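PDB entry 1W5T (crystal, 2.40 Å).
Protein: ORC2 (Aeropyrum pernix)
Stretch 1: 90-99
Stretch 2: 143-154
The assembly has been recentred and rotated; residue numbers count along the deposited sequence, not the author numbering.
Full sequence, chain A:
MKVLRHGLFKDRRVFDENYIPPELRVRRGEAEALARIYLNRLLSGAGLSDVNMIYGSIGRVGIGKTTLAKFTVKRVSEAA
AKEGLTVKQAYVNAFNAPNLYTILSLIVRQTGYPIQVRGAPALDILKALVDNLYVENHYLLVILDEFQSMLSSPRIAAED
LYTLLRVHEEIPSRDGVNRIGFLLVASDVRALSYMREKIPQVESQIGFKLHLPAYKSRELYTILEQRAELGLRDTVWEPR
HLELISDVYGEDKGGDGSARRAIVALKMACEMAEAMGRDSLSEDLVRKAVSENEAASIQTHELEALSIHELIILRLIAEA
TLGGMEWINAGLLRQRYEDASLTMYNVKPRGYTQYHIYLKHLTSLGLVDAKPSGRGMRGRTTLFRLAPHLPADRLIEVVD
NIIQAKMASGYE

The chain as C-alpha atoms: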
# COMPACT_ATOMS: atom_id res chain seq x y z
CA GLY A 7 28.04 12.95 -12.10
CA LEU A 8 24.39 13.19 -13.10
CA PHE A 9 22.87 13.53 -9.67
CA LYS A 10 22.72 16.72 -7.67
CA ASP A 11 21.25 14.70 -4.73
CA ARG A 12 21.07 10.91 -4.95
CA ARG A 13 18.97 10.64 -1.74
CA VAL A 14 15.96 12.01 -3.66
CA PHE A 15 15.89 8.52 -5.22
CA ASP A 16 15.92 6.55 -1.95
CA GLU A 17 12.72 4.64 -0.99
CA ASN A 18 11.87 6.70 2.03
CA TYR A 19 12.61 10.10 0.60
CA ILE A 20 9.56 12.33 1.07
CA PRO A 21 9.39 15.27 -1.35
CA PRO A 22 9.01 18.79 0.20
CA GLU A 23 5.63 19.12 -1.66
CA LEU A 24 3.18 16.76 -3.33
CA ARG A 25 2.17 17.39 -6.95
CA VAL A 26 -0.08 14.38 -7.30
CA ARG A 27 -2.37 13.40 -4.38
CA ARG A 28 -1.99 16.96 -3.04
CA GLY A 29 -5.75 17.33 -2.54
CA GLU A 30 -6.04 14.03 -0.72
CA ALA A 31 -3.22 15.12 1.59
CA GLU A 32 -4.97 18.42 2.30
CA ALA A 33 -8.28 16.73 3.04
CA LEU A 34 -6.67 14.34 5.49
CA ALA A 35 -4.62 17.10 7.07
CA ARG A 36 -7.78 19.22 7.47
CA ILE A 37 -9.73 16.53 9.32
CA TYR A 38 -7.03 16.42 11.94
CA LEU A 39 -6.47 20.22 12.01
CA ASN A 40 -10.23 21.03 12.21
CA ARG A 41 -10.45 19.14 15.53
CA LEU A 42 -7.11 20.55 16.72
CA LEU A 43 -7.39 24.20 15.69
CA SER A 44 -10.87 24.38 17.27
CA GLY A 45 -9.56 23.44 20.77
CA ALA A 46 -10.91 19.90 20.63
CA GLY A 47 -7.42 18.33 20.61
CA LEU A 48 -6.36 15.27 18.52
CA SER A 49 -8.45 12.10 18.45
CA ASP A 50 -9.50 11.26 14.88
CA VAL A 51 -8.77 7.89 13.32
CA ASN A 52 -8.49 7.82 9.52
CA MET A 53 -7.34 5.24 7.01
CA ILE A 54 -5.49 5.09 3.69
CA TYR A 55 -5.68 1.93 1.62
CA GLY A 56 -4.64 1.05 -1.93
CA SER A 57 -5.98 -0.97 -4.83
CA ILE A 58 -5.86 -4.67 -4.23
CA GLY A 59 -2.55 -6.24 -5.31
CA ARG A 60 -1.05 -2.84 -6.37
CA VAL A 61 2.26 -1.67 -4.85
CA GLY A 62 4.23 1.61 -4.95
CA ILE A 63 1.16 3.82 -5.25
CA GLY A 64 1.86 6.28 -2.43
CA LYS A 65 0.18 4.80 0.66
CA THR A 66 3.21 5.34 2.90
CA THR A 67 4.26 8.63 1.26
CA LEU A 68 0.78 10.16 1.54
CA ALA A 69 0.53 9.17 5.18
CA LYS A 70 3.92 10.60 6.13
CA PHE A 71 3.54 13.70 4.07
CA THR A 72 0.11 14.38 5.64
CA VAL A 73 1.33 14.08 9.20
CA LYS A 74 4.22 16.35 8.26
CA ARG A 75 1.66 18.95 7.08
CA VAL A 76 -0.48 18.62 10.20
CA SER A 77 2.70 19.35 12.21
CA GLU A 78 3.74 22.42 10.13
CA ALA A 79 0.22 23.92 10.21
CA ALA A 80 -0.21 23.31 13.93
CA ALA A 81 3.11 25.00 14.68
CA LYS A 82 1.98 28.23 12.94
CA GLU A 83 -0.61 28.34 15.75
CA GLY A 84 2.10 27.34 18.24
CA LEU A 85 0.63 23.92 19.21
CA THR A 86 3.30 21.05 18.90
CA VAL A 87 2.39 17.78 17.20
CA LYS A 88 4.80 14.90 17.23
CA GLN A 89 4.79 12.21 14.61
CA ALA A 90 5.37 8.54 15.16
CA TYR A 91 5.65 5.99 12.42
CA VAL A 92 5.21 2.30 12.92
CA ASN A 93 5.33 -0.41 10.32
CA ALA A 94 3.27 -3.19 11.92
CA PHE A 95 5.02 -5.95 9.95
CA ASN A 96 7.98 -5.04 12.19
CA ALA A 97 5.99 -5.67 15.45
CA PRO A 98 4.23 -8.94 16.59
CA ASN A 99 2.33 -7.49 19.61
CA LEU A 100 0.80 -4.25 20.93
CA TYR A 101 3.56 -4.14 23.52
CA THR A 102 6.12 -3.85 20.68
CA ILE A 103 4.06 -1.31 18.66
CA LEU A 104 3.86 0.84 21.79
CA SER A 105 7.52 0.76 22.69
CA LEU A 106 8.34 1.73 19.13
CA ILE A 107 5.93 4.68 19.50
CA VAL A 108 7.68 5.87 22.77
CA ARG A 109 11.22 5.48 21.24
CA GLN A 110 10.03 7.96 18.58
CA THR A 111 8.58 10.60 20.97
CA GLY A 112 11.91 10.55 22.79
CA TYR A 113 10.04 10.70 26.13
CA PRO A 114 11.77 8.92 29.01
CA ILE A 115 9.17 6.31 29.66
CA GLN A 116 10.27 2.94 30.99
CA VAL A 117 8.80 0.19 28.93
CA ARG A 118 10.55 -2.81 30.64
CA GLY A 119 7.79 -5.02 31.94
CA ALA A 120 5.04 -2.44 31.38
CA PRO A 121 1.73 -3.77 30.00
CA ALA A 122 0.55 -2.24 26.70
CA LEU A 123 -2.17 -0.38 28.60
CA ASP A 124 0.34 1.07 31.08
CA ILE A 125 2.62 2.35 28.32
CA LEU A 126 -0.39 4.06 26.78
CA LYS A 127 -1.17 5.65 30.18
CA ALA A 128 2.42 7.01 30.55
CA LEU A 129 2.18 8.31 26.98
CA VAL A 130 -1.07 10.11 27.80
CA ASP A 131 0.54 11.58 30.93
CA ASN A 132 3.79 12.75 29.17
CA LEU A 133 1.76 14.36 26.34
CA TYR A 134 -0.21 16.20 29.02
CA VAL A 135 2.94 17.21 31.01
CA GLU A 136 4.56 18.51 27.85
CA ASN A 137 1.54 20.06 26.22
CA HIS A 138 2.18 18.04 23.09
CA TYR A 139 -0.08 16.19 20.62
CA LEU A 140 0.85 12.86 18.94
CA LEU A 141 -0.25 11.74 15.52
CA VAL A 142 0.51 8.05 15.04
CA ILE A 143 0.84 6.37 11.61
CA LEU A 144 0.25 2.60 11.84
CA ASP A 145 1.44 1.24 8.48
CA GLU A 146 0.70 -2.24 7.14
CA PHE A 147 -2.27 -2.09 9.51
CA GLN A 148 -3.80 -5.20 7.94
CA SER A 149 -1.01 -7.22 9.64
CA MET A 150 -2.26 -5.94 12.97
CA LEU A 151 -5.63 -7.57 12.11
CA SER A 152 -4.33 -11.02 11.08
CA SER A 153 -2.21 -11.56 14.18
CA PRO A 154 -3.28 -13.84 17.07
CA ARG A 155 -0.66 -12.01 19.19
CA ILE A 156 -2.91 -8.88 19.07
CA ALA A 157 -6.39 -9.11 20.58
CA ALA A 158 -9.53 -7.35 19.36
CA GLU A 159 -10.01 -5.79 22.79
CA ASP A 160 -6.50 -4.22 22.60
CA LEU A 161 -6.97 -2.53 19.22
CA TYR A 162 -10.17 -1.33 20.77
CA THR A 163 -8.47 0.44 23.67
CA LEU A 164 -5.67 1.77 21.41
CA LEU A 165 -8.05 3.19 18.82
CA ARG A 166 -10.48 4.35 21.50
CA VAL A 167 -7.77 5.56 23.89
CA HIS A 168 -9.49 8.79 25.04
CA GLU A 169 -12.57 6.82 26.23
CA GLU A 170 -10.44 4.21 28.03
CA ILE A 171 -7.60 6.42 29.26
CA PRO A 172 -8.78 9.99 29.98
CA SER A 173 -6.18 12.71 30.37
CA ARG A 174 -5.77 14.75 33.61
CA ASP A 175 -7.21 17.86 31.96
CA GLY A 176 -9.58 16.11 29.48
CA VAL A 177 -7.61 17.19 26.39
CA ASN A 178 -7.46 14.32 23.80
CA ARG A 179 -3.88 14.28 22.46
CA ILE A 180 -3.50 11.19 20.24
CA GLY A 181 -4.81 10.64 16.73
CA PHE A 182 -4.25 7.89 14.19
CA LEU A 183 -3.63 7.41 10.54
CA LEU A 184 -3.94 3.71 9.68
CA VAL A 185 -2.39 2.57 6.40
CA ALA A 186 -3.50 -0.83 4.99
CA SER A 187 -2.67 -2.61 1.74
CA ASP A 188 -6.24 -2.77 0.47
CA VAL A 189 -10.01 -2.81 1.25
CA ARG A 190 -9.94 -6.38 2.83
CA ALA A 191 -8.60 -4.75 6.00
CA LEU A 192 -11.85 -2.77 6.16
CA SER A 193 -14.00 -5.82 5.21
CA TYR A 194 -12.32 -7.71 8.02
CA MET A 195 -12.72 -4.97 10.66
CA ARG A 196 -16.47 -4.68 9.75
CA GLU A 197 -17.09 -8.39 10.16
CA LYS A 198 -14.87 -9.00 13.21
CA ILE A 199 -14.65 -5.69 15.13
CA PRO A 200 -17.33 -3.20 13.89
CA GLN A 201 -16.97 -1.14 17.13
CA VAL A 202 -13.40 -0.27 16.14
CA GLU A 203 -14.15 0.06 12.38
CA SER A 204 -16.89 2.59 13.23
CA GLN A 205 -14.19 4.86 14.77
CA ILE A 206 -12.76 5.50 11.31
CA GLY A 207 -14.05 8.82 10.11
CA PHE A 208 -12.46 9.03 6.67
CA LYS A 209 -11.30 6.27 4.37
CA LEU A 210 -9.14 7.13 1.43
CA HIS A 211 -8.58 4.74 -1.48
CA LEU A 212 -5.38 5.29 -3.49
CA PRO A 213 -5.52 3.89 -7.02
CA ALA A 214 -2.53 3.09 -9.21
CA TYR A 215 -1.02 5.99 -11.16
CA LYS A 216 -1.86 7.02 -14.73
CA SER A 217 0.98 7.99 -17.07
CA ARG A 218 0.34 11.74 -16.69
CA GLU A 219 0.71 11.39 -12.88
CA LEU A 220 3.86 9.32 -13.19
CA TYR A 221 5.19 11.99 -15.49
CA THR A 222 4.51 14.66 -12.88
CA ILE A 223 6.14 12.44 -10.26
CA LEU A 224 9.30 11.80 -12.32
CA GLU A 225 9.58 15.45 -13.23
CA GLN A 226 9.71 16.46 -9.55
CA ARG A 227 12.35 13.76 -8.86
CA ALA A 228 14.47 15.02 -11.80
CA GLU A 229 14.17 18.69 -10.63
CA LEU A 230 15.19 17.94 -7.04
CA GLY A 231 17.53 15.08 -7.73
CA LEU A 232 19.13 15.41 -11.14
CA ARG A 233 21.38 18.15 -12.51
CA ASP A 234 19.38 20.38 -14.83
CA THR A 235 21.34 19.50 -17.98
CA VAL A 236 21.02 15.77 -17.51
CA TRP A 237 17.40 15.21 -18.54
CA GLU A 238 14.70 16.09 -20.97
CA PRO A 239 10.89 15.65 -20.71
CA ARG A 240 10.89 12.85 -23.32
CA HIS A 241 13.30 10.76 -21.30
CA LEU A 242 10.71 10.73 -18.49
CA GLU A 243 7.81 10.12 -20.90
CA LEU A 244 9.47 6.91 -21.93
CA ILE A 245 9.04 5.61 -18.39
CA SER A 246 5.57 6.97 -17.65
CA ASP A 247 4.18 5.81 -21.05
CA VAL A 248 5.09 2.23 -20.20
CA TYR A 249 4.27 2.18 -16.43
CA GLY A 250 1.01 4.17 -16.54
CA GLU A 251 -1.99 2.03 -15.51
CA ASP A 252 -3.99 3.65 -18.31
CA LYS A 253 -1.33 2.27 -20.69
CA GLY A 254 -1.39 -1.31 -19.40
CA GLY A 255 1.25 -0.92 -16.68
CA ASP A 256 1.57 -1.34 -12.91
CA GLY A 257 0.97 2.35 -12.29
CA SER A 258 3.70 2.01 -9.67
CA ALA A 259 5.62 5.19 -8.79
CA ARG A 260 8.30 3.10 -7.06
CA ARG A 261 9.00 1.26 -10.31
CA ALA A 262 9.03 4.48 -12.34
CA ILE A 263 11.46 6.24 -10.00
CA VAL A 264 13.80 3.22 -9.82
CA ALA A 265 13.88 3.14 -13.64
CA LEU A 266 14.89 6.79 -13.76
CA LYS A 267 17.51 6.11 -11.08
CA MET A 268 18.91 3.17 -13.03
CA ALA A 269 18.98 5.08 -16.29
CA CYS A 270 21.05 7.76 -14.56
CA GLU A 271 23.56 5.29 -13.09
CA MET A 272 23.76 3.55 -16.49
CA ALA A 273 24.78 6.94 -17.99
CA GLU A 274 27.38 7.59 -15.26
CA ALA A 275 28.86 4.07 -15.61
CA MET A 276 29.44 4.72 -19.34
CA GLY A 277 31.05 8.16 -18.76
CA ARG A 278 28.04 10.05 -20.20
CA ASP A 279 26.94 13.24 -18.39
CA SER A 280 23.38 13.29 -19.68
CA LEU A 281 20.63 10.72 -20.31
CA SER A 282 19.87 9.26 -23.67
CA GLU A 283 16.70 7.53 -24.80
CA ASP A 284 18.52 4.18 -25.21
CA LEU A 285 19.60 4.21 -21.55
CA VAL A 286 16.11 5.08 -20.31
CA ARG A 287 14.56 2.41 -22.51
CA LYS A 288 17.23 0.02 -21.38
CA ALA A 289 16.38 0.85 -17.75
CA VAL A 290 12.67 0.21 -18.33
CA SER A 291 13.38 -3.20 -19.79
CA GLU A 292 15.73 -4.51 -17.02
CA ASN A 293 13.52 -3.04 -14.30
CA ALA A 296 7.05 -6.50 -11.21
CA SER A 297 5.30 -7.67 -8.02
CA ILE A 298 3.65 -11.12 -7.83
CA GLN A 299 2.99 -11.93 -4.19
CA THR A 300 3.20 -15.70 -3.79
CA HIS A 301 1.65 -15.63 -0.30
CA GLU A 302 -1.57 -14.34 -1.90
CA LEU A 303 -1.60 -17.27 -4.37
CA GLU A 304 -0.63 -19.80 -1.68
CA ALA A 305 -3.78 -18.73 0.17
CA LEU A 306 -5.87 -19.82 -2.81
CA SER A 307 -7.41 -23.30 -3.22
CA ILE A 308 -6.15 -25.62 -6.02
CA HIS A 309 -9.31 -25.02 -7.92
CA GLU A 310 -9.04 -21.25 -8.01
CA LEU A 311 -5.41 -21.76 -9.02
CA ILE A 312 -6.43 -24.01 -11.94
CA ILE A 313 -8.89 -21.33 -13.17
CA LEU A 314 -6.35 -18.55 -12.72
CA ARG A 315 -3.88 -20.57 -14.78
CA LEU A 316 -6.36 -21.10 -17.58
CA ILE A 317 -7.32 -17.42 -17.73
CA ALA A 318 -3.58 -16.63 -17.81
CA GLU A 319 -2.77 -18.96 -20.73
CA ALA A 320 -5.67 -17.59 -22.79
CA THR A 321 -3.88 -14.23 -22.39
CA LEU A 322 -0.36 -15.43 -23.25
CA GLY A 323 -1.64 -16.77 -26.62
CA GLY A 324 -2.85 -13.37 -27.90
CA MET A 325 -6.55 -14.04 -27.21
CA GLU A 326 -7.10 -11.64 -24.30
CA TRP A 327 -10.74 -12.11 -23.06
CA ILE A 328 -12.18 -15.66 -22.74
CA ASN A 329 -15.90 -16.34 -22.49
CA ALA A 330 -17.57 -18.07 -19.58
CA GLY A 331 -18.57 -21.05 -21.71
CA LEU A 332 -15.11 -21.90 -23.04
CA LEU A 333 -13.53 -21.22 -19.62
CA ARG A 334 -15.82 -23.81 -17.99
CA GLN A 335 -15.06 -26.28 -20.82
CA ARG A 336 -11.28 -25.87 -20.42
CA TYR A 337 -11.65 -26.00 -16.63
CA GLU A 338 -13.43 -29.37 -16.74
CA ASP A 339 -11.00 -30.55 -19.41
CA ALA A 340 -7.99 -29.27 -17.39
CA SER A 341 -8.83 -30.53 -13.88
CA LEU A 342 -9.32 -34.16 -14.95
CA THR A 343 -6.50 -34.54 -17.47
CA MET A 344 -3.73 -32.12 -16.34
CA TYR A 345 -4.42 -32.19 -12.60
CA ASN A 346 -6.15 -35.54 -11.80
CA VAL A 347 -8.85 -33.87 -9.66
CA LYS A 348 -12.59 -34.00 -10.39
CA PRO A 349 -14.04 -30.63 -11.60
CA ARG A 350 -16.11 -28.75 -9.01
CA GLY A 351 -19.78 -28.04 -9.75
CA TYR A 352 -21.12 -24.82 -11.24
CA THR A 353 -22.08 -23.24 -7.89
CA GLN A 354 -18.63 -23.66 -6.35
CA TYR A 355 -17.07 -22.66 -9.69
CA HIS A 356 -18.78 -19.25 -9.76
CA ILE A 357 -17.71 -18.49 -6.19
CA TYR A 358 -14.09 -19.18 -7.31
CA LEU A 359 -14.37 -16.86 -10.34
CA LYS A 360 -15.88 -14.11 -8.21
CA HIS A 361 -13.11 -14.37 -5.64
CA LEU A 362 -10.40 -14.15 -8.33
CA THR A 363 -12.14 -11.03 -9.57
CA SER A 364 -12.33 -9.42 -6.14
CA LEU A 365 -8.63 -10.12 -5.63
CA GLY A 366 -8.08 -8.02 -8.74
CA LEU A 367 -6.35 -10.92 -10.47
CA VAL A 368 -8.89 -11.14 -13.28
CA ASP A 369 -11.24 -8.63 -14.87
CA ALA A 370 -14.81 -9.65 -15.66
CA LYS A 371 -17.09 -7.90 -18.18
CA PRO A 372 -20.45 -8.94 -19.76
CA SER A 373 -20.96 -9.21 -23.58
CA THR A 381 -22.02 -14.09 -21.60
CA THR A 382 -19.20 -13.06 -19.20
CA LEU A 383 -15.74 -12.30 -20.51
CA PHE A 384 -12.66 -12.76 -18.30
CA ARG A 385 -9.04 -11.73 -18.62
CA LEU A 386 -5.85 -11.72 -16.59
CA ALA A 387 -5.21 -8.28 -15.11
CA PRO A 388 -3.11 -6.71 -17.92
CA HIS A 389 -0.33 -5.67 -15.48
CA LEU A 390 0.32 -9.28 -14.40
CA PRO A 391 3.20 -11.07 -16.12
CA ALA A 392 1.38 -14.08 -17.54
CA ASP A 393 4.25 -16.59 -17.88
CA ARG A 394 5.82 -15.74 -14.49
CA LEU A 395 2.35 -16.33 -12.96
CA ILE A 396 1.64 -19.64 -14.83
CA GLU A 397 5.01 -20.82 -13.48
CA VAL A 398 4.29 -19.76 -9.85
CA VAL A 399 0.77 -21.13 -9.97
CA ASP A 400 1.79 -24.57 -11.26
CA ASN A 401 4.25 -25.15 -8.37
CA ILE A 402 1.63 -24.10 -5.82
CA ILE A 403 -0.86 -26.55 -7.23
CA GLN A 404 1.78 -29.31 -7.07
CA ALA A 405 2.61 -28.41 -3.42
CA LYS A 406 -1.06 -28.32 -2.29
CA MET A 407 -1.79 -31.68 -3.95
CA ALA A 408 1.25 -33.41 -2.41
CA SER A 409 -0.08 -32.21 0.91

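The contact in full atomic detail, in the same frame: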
# COMPACT_ATOMS: atom_id res chain seq x y z
N ALA A 90 4.70 9.79 14.90
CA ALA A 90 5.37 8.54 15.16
C ALA A 90 4.95 7.65 14.05
O ALA A 90 3.79 7.68 13.65
CB ALA A 90 5.00 7.94 16.55
N TYR A 91 5.89 6.86 13.55
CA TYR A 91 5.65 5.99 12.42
C TYR A 91 5.96 4.57 12.81
O TYR A 91 7.04 4.26 13.28
CB TYR A 91 6.44 6.42 11.17
CG TYR A 91 6.24 5.46 10.02
CD1 TYR A 91 5.10 5.52 9.19
CD2 TYR A 91 7.17 4.48 9.80
CE1 TYR A 91 4.92 4.58 8.14
CE2 TYR A 91 6.99 3.53 8.82
CZ TYR A 91 5.90 3.58 7.98
OH TYR A 91 5.83 2.63 7.01
N VAL A 92 4.99 3.70 12.64
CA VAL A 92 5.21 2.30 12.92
C VAL A 92 4.74 1.45 11.77
O VAL A 92 3.58 1.53 11.37
CB VAL A 92 4.42 1.85 14.19
CG1 VAL A 92 4.82 0.44 14.59
CG2 VAL A 92 4.65 2.88 15.34
N ASN A 93 5.65 0.63 11.26
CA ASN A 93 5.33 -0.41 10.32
C ASN A 93 5.01 -1.71 11.09
O ASN A 93 5.91 -2.32 11.69
CB ASN A 93 6.49 -0.66 9.38
CG ASN A 93 6.11 -1.58 8.24
OD1 ASN A 93 5.30 -2.50 8.43
ND2 ASN A 93 6.64 -1.30 7.04
N ALA A 94 3.75 -2.14 11.05
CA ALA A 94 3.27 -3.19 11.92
C ALA A 94 3.68 -4.61 11.51
O ALA A 94 3.48 -5.56 12.27
CB ALA A 94 1.78 -3.10 12.07
N PHE A 95 4.26 -4.75 10.32
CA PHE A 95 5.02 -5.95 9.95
C PHE A 95 6.18 -6.18 10.93
O PHE A 95 6.55 -7.34 11.27
CB PHE A 95 5.66 -5.77 8.57
CG PHE A 95 4.86 -6.32 7.43
CD1 PHE A 95 3.75 -7.12 7.65
CD2 PHE A 95 5.23 -6.02 6.12
CE1 PHE A 95 3.00 -7.62 6.57
CE2 PHE A 95 4.50 -6.52 5.01
CZ PHE A 95 3.38 -7.33 5.24
N ASN A 96 6.77 -5.07 11.37
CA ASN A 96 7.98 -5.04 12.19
C ASN A 96 7.72 -5.16 13.71
O ASN A 96 8.62 -4.85 14.52
CB ASN A 96 8.80 -3.77 11.86
CG ASN A 96 9.42 -3.80 10.45
OD1 ASN A 96 10.64 -3.79 10.30
ND2 ASN A 96 8.57 -3.81 9.41
N ALA A 97 6.51 -5.65 14.07
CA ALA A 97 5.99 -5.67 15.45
C ALA A 97 4.87 -6.70 15.74
O ALA A 97 3.70 -6.38 15.56
CB ALA A 97 5.49 -4.26 15.82
N PRO A 98 5.22 -7.90 16.21
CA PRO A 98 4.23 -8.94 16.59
C PRO A 98 3.08 -8.53 17.52
O PRO A 98 1.95 -8.93 17.24
CB PRO A 98 5.08 -10.02 17.30
CG PRO A 98 6.42 -9.35 17.55
CD PRO A 98 6.60 -8.40 16.37
N ASN A 99 3.34 -7.78 18.59
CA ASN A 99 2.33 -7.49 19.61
C ASN A 99 2.15 -5.99 19.85
O ASN A 99 2.97 -5.18 19.40
CB ASN A 99 2.72 -8.16 20.93
CG ASN A 99 4.20 -8.02 21.22
OD1 ASN A 99 4.80 -6.96 20.98
ND2 ASN A 99 4.82 -9.11 21.71
N ILE A 143 1.11 7.18 12.82
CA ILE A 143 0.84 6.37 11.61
C ILE A 143 1.08 4.89 11.95
O ILE A 143 2.19 4.54 12.36
CB ILE A 143 1.77 6.74 10.41
CG1 ILE A 143 1.73 8.25 10.10
CG2 ILE A 143 1.45 5.85 9.17
CD1 ILE A 143 2.79 8.73 9.12
N LEU A 144 0.06 4.05 11.77
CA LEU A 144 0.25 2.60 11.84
C LEU A 144 0.12 2.04 10.44
O LEU A 144 -0.99 1.79 9.98
CB LEU A 144 -0.75 1.89 12.76
CG LEU A 144 -0.88 2.33 14.22
CD1 LEU A 144 -2.10 1.72 14.91
CD2 LEU A 144 0.42 2.01 14.96
N ASP A 145 1.28 1.83 9.81
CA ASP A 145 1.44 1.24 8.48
C ASP A 145 1.32 -0.28 8.46
O ASP A 145 1.57 -0.96 9.46
CB ASP A 145 2.81 1.62 7.91
CG ASP A 145 2.78 1.85 6.42
OD1 ASP A 145 1.83 1.42 5.71
OD2 ASP A 145 3.70 2.46 5.85
N GLU A 146 0.95 -0.81 7.30
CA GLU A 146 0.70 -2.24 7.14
C GLU A 146 -0.25 -2.68 8.24
O GLU A 146 -0.02 -3.72 8.87
CB GLU A 146 2.00 -3.08 7.21
CG GLU A 146 3.10 -2.73 6.21
CD GLU A 146 2.78 -3.09 4.77
OE1 GLU A 146 3.56 -2.75 3.87
OE2 GLU A 146 1.75 -3.71 4.50
N PHE A 147 -1.32 -1.90 8.42
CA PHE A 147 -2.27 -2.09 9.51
C PHE A 147 -2.93 -3.45 9.40
O PHE A 147 -3.18 -4.10 10.42
CB PHE A 147 -3.32 -0.96 9.54
CG PHE A 147 -4.29 -1.08 10.68
CD1 PHE A 147 -3.86 -0.87 12.01
CD2 PHE A 147 -5.61 -1.42 10.45
CE1 PHE A 147 -4.74 -0.98 13.06
CE2 PHE A 147 -6.51 -1.53 11.50
CZ PHE A 147 -6.09 -1.31 12.80
N GLN A 148 -3.17 -3.90 8.16
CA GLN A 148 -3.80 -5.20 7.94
C GLN A 148 -3.07 -6.31 8.69
O GLN A 148 -3.72 -7.23 9.13
CB GLN A 148 -3.96 -5.53 6.45
CG GLN A 148 -2.69 -6.04 5.76
CD GLN A 148 -1.63 -4.97 5.61
OE1 GLN A 148 -1.89 -3.75 5.76
NE2 GLN A 148 -0.44 -5.41 5.27
N SER A 149 -1.74 -6.22 8.85
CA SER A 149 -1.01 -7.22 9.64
C SER A 149 -1.32 -7.16 11.15
O SER A 149 -1.13 -8.13 11.90
CB SER A 149 0.50 -7.19 9.39
OG SER A 149 1.13 -6.17 10.13
N MET A 150 -1.82 -6.03 11.60
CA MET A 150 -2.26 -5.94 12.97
C MET A 150 -3.59 -6.63 13.14
O MET A 150 -3.95 -6.93 14.25
CB MET A 150 -2.38 -4.49 13.39
CG MET A 150 -1.08 -3.90 13.89
SD MET A 150 -1.27 -2.15 14.21
CE MET A 150 -2.29 -2.17 15.62
N LEU A 151 -4.31 -6.90 12.04
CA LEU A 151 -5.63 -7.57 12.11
C LEU A 151 -5.55 -9.09 11.96
O LEU A 151 -6.39 -9.81 12.50
CB LEU A 151 -6.61 -6.99 11.06
CG LEU A 151 -6.88 -5.49 11.16
CD1 LEU A 151 -7.51 -4.96 9.87
CD2 LEU A 151 -7.71 -5.13 12.42
N SER A 152 -4.56 -9.58 11.21
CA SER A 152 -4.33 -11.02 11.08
C SER A 152 -3.08 -11.35 11.90
O SER A 152 -1.97 -11.51 11.37
CB SER A 152 -4.18 -11.46 9.62
OG SER A 152 -3.18 -10.72 8.95
N SER A 153 -3.28 -11.43 13.21
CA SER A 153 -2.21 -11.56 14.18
C SER A 153 -2.90 -12.03 15.45
O SER A 153 -3.64 -11.26 16.08
CB SER A 153 -1.55 -10.19 14.40
OG SER A 153 -0.22 -10.29 14.89
N PRO A 154 -2.74 -13.31 15.80
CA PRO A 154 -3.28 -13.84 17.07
C PRO A 154 -2.64 -13.18 18.30
O PRO A 154 -3.30 -13.06 19.35
CB PRO A 154 -2.95 -15.33 17.01
CG PRO A 154 -2.73 -15.62 15.53
CD PRO A 154 -2.10 -14.36 14.99

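Two neighbouring parallel strands, Tyr91 to Asn93 paired in register with Ile143 to Asp145, are joined by a ladder of four backbone hydrogen bonds and by one very short side-chain bond. That short bond runs from Tyr91 OH to Asp145 OD2, 2.4 Å apart. Tyr91 (chi1 t) and Asp145 leave the same face of the sheet two rungs apart, and the length of the tyrosine ring carries its hydroxyl along that face to the carboxylate, which meets the ring at its edge. The other carboxylate oxygen, Asp145 OD1, accepts from Glu146 N at 2.9 Å and so helps fix the turn that follows the strand.

The ladder alternates as parallel pairing requires. Ile143 N donates to Ala90 O (2.8 Å), Val92 N to Ile143 O (2.9 Å), Asp145 N to Val92 O (2.8 Å) and Ala94 N to Asp145 O (2.9 Å). Val92 thus bonds to the residues before and after its partner Leu144, whose CA lies 3.5 Å from Val92 O in a CA-H...O contact.

Beyond the strands both chains turn, and side chains brace the turns. Asn93 OD1 accepts from Phe95 N at 3.1 Å, an asparagine folding back on its own backbone; the same OD1 lies 3.1 Å from Glu146 CG. In the second stretch Ser149 OG donates to Glu146 O (3.0 Å), and this hydroxyl also sits 3.2 Å from Ala94 O. Gln148 NE2 donates to Glu146 OE2 (2.9 Å), tying the carboxylate to its own stretch.

Packing completes the contact, which buries 628 Å² counted over both sides. On the face shared with Asp145, Tyr91 CD1 rests 3.7 Å from Ile143 CG2, so the tyrosine offers its ring to the isoleucine branch and its hydroxyl to the acid. On the other face, Val92 CB approaches Leu144 CD2 at 4.1 Å, two buried aliphatic side chains next to each other. Ala94 points toward the second stretch, and its small methyl fits closely there: Ala94 CB is 3.5 Å from Met150 CG and 3.7 Å from both Glu146 O and Ser149 OG. At the exposed margin the Phe95 ring covers the Glu146 side chain, with Glu146 CG 4.2 Å from the ring centroid in a CH-pi contact over the face; Ser149 CB lies 3.7 Å from Phe95 CD1. Farther out the chains barely touch, Pro98 O coming within 3.5 Å of Ser153 OG.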